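Local coordinates for short afifavidin (Afifella pfennigii, PDB 6HDS), which binds biotin and 2-iminobiotin tightly without covalent attachment, as a member of the avidin family whose exact biological role is still obscure, at residues 55-60 with 76-81; 105-110 with 118-123. All coordinates share one frame; numbering follows the deposited sequence.

Contact 1: residues 55-60 with 76-81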
# COMPACT_ATOMS: atom_id res chain seq x y z
N GLN A 55 -13.71 11.19 -8.77
CA GLN A 55 -14.21 11.79 -7.53
C GLN A 55 -15.64 11.32 -7.22
O GLN A 55 -16.42 10.96 -8.10
CB GLN A 55 -14.25 13.31 -7.66
CG GLN A 55 -12.86 13.92 -7.77
CD GLN A 55 -12.89 15.21 -8.53
OE1 GLN A 55 -13.43 15.28 -9.66
NE2 GLN A 55 -12.30 16.23 -7.92
N GLY A 56 -15.97 11.40 -5.94
CA GLY A 56 -17.33 11.29 -5.47
C GLY A 56 -17.94 9.91 -5.55
O GLY A 56 -19.12 9.79 -5.40
N THR A 57 -17.15 8.85 -5.73
CA THR A 57 -17.67 7.49 -5.66
C THR A 57 -16.65 6.61 -4.95
O THR A 57 -15.45 6.90 -4.99
CB THR A 57 -18.04 6.91 -7.04
OG1 THR A 57 -16.86 6.76 -7.83
CG2 THR A 57 -19.08 7.72 -7.78
N PRO A 58 -17.10 5.52 -4.29
CA PRO A 58 -16.21 4.62 -3.57
C PRO A 58 -15.35 3.77 -4.49
O PRO A 58 -15.86 3.31 -5.53
CB PRO A 58 -17.15 3.70 -2.78
CG PRO A 58 -18.50 4.42 -2.82
CD PRO A 58 -18.51 5.14 -4.13
N TYR A 59 -14.08 3.62 -4.09
CA TYR A 59 -13.07 2.76 -4.69
C TYR A 59 -12.52 1.88 -3.58
O TYR A 59 -12.30 2.34 -2.46
CB TYR A 59 -11.96 3.60 -5.34
CG TYR A 59 -12.44 4.30 -6.58
CD1 TYR A 59 -13.14 5.50 -6.48
CD2 TYR A 59 -12.27 3.76 -7.84
CE1 TYR A 59 -13.61 6.17 -7.59
CE2 TYR A 59 -12.72 4.43 -8.96
CZ TYR A 59 -13.42 5.61 -8.84
OH TYR A 59 -13.85 6.29 -9.93
N PRO A 60 -12.34 0.59 -3.85
CA PRO A 60 -11.81 -0.33 -2.85
C PRO A 60 -10.40 0.10 -2.42
O PRO A 60 -9.62 0.56 -3.29
CB PRO A 60 -11.77 -1.69 -3.54
CG PRO A 60 -12.52 -1.52 -4.83
CD PRO A 60 -12.58 -0.04 -5.16
N TRP A 76 -7.65 3.06 -9.16
CA TRP A 76 -8.79 4.00 -9.58
C TRP A 76 -9.58 3.40 -10.72
O TRP A 76 -9.56 3.93 -11.79
CB TRP A 76 -8.26 5.41 -9.88
CG TRP A 76 -7.60 5.98 -8.65
CD1 TRP A 76 -6.27 6.02 -8.41
CD2 TRP A 76 -8.24 6.43 -7.44
NE1 TRP A 76 -6.03 6.54 -7.16
CE2 TRP A 76 -7.21 6.79 -6.54
CE3 TRP A 76 -9.58 6.60 -7.05
CZ2 TRP A 76 -7.46 7.33 -5.28
CZ3 TRP A 76 -9.83 7.09 -5.79
CH2 TRP A 76 -8.78 7.49 -4.94
N ASP A 77 -10.28 2.28 -10.44
CA ASP A 77 -11.24 1.72 -11.34
C ASP A 77 -12.44 1.26 -10.52
O ASP A 77 -12.30 0.61 -9.51
CB ASP A 77 -10.70 0.52 -12.11
CG ASP A 77 -11.68 0.05 -13.17
OD1 ASP A 77 -11.89 0.77 -14.19
OD2 ASP A 77 -12.25 -1.01 -12.96
N ASN A 78 -13.62 1.71 -10.94
CA ASN A 78 -14.84 1.10 -10.45
C ASN A 78 -15.84 1.06 -11.62
O ASN A 78 -15.48 1.35 -12.77
CB ASN A 78 -15.26 1.78 -9.15
CG ASN A 78 -15.83 3.18 -9.29
OD1 ASN A 78 -16.11 3.67 -10.39
ND2 ASN A 78 -16.00 3.85 -8.16
N ALA A 79 -17.09 0.67 -11.34
CA ALA A 79 -18.14 0.59 -12.40
C ALA A 79 -18.42 1.95 -13.05
O ALA A 79 -18.91 1.97 -14.16
CB ALA A 79 -19.42 0.01 -11.82
N THR A 80 -18.15 3.06 -12.35
CA THR A 80 -18.56 4.40 -12.81
C THR A 80 -17.44 5.13 -13.58
O THR A 80 -17.73 5.92 -14.45
CB THR A 80 -19.06 5.28 -11.66
OG1 THR A 80 -17.92 5.81 -10.99
CG2 THR A 80 -19.97 4.54 -10.69
N ALA A 81 -16.16 4.86 -13.28
CA ALA A 81 -15.06 5.61 -13.93
C ALA A 81 -13.69 4.97 -13.64
O ALA A 81 -13.49 4.21 -12.70
CB ALA A 81 -15.06 7.05 -13.47
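Asn78 places CG between its backbone N and carbonyl carbon (chi1 73°), and Tyr59 keeps its ring carbon CG beside its own backbone N (chi1 -70°); with these torsions the Asn78 amide lies flat over the phenol ring. The two planes are 8° apart, and Asn78 ND2 sits over the ring centre, 3.2 Å from Tyr59 CZ. The opposite face of the same ring receives Trp76 in an edge-to-face pair: Trp76 CE3 comes within 3.7 Å of Tyr59 CG, offset toward the rim. Tyr59 is thus sandwiched between an amide and an indole edge.

Both hydrogens of the amide nitrogen are spent on residues just before the tyrosine. Asn78 ND2 donates to Thr57 OG1 at 3.1 Å, almost straight, and to Pro58 O at 2.7 Å, where the carbonyl is approached from above its plane. Its oxygen faces its own loop: Asn78 OD1 accepts from Ala81 N at 3.1 Å, from Thr80 N at 2.9 Å, which makes an Asx turn, and from the Thr80 hydroxyl.

Asn78 therefore ties the bend after strand 69-77 to the chain leading into strand 59-66, at the open end of this hairpin of the avidin barrel. Trp76 NE1 turns elsewhere, to Thr87 OG1, a residue of the probable biotin site. Because five hydrogen bonds grip the Asn78 amide, two through nitrogen and three through oxygen, its flip state is defined: exchanging the two ends would set donor against donor at the backbone nitrogens of Thr80 and Ala81.

Contact 2: residues 105-110 with 118-123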
# COMPACT_ATOMS: atom_id res chain seq x y z
N ASP A 105 1.76 9.95 3.97
CA ASP A 105 2.31 10.39 2.73
C ASP A 105 1.78 9.43 1.69
O ASP A 105 1.54 8.23 2.01
CB ASP A 105 3.83 10.41 2.70
CG ASP A 105 4.49 11.45 3.62
OD1 ASP A 105 3.82 12.43 3.93
OD2 ASP A 105 5.71 11.31 3.94
N TRP A 106 1.60 9.94 0.48
CA TRP A 106 1.08 9.08 -0.61
C TRP A 106 1.92 9.20 -1.85
O TRP A 106 2.58 10.21 -2.08
CB TRP A 106 -0.40 9.35 -0.92
CG TRP A 106 -0.80 10.76 -1.19
CD1 TRP A 106 -1.39 11.64 -0.33
CD2 TRP A 106 -0.71 11.44 -2.44
NE1 TRP A 106 -1.61 12.84 -0.93
CE2 TRP A 106 -1.25 12.74 -2.25
CE3 TRP A 106 -0.27 11.06 -3.71
CZ2 TRP A 106 -1.33 13.66 -3.28
CZ3 TRP A 106 -0.32 12.00 -4.72
CH2 TRP A 106 -0.85 13.26 -4.50
N ASN A 107 1.84 8.15 -2.67
CA ASN A 107 2.37 8.17 -3.96
C ASN A 107 1.29 7.73 -4.92
O ASN A 107 0.50 6.82 -4.58
CB ASN A 107 3.57 7.22 -4.13
CG ASN A 107 4.82 7.67 -3.41
OD1 ASN A 107 5.25 8.80 -3.57
ND2 ASN A 107 5.42 6.78 -2.63
N LEU A 108 1.30 8.29 -6.14
CA LEU A 108 0.32 8.01 -7.16
C LEU A 108 1.01 7.67 -8.49
O LEU A 108 1.76 8.49 -9.04
CB LEU A 108 -0.60 9.23 -7.29
CG LEU A 108 -1.41 9.40 -8.57
CD1 LEU A 108 -2.31 8.20 -8.83
CD2 LEU A 108 -2.25 10.67 -8.40
N ALA A 109 0.86 6.42 -8.91
CA ALA A 109 1.42 5.94 -10.22
C ALA A 109 0.36 6.16 -11.29
O ALA A 109 -0.78 5.83 -11.08
CB ALA A 109 1.87 4.51 -10.13
N TYR A 110 0.74 6.82 -12.40
CA TYR A 110 -0.21 7.24 -13.44
C TYR A 110 0.56 7.29 -14.76
O TYR A 110 1.81 7.10 -14.79
CB TYR A 110 -0.86 8.59 -13.12
CG TYR A 110 0.09 9.77 -13.12
CD1 TYR A 110 0.95 10.01 -12.06
CD2 TYR A 110 0.12 10.67 -14.18
CE1 TYR A 110 1.86 11.06 -12.08
CE2 TYR A 110 1.03 11.72 -14.22
CZ TYR A 110 1.88 11.94 -13.14
OH TYR A 110 2.79 12.96 -13.18
N ILE A 118 5.23 9.05 -11.13
CA ILE A 118 4.82 8.82 -9.73
C ILE A 118 4.74 10.19 -9.08
O ILE A 118 5.73 10.88 -9.08
CB ILE A 118 5.79 7.89 -8.97
CG1 ILE A 118 6.00 6.55 -9.68
CG2 ILE A 118 5.32 7.70 -7.53
CD1 ILE A 118 7.01 5.63 -9.06
N GLN A 119 3.52 10.62 -8.72
CA GLN A 119 3.30 11.89 -8.10
C GLN A 119 3.26 11.68 -6.59
O GLN A 119 2.87 10.61 -6.08
CB GLN A 119 1.99 12.51 -8.60
CG GLN A 119 1.52 13.67 -7.75
CD GLN A 119 0.24 14.32 -8.24
OE1 GLN A 119 -0.10 15.39 -7.76
NE2 GLN A 119 -0.47 13.66 -9.15
N GLN A 120 3.60 12.70 -5.83
CA GLN A 120 3.62 12.53 -4.39
C GLN A 120 2.84 13.62 -3.68
O GLN A 120 2.77 14.75 -4.16
CB GLN A 120 5.05 12.62 -3.88
CG GLN A 120 5.75 11.29 -4.01
CD GLN A 120 7.24 11.40 -4.17
OE1 GLN A 120 7.80 12.49 -4.04
NE2 GLN A 120 7.87 10.27 -4.46
N GLY A 121 2.37 13.28 -2.48
CA GLY A 121 1.75 14.26 -1.59
C GLY A 121 1.59 13.70 -0.19
O GLY A 121 2.12 12.65 0.16
N SER A 122 0.93 14.48 0.65
CA SER A 122 0.64 14.15 2.03
C SER A 122 -0.85 14.41 2.32
O SER A 122 -1.38 15.42 1.86
CB SER A 122 1.50 14.96 2.93
OG SER A 122 2.86 14.61 2.73
N ASP A 123 -1.51 13.50 3.03
CA ASP A 123 -2.88 13.65 3.49
C ASP A 123 -2.91 13.42 5.00
O ASP A 123 -2.28 12.46 5.50
CB ASP A 123 -3.82 12.61 2.90
CG ASP A 123 -4.22 12.89 1.46
OD1 ASP A 123 -4.05 14.06 1.02
OD2 ASP A 123 -4.62 11.93 0.76
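Trp106 lies flat across the neighbouring strand at Gly121: Gly121 CA is 3.7 Å from the centroid of the six-membered ring, 23° off its normal, a CH-pi contact over the face. With CG between the backbone N and the carbonyl carbon (chi1 52°), the indole folds back over the backbone of 118-123. A side chain at Gly121 would point into the ring, since a modelled CB would clash with Trp106 CZ2. At the far rim, Gln119 runs out extended and brings its CG to 3.9 Å from Trp106 CZ3. At the pyrrole end the carboxylate of Asp123, probably a biotin-binding residue, crosses obliquely, its plane 45° from the indole; its OD1 accepts from Gln26 NE2 and its OD2 from Trp89 NE1.

The backbones form an antiparallel pair, joining the last two strands of the avidin beta-barrel. Trp106 pairs with Gly121 and Leu108 with Gln119 as hydrogen-bonded pairs; the Trp106 N to Gly121 O bond is 2.8 Å and nearly straight. Trp106, Leu108 and Gln119 lie on one face; Thr87, probably a biotin-binding residue, touches Trp106 and Leu108 from strand 82-96, while Phe52 packs on all three. Were Trp106 replaced by an alanine, the Gly121 backbone would probably lose its aromatic cover and a gap open between Gln119 and Asp123.

On the other face, Ser122 OG donates to Asp105 OD1 at 2.7 Å, meeting the carboxylate from above its plane. Asn107 and Gln120 run side by side there, although the placing of the Asn107 amide oxygen is doubtful. Beyond them Ile118 CG2 rests 3.9 Å from Asn107 CB, and Ile118 also packs on Asp105 of the second subunit.

Along the chain both segments of contact 1 precede those of contact 2, and the centres of the two contacts lie about 18 Å apart, with nearest atoms about 4 Å apart and not touching. Both belong to one closed antiparallel barrel of eight strands, joined in chain order. Contact 1 is at the open end of the hairpin of strands 59-66 and 69-77, away from its turn; contact 2 spans the last hairpin, 99-111 with 116-128. Strand 82-96 stands between them in the sheet, pairing with both 69-77 and 99-111, and carries Ser85 and Thr87, likely biotin contacts that side chains of both contacts approach. The two hairpins thus flank one wall of the probable ligand site, and each also meets the second subunit.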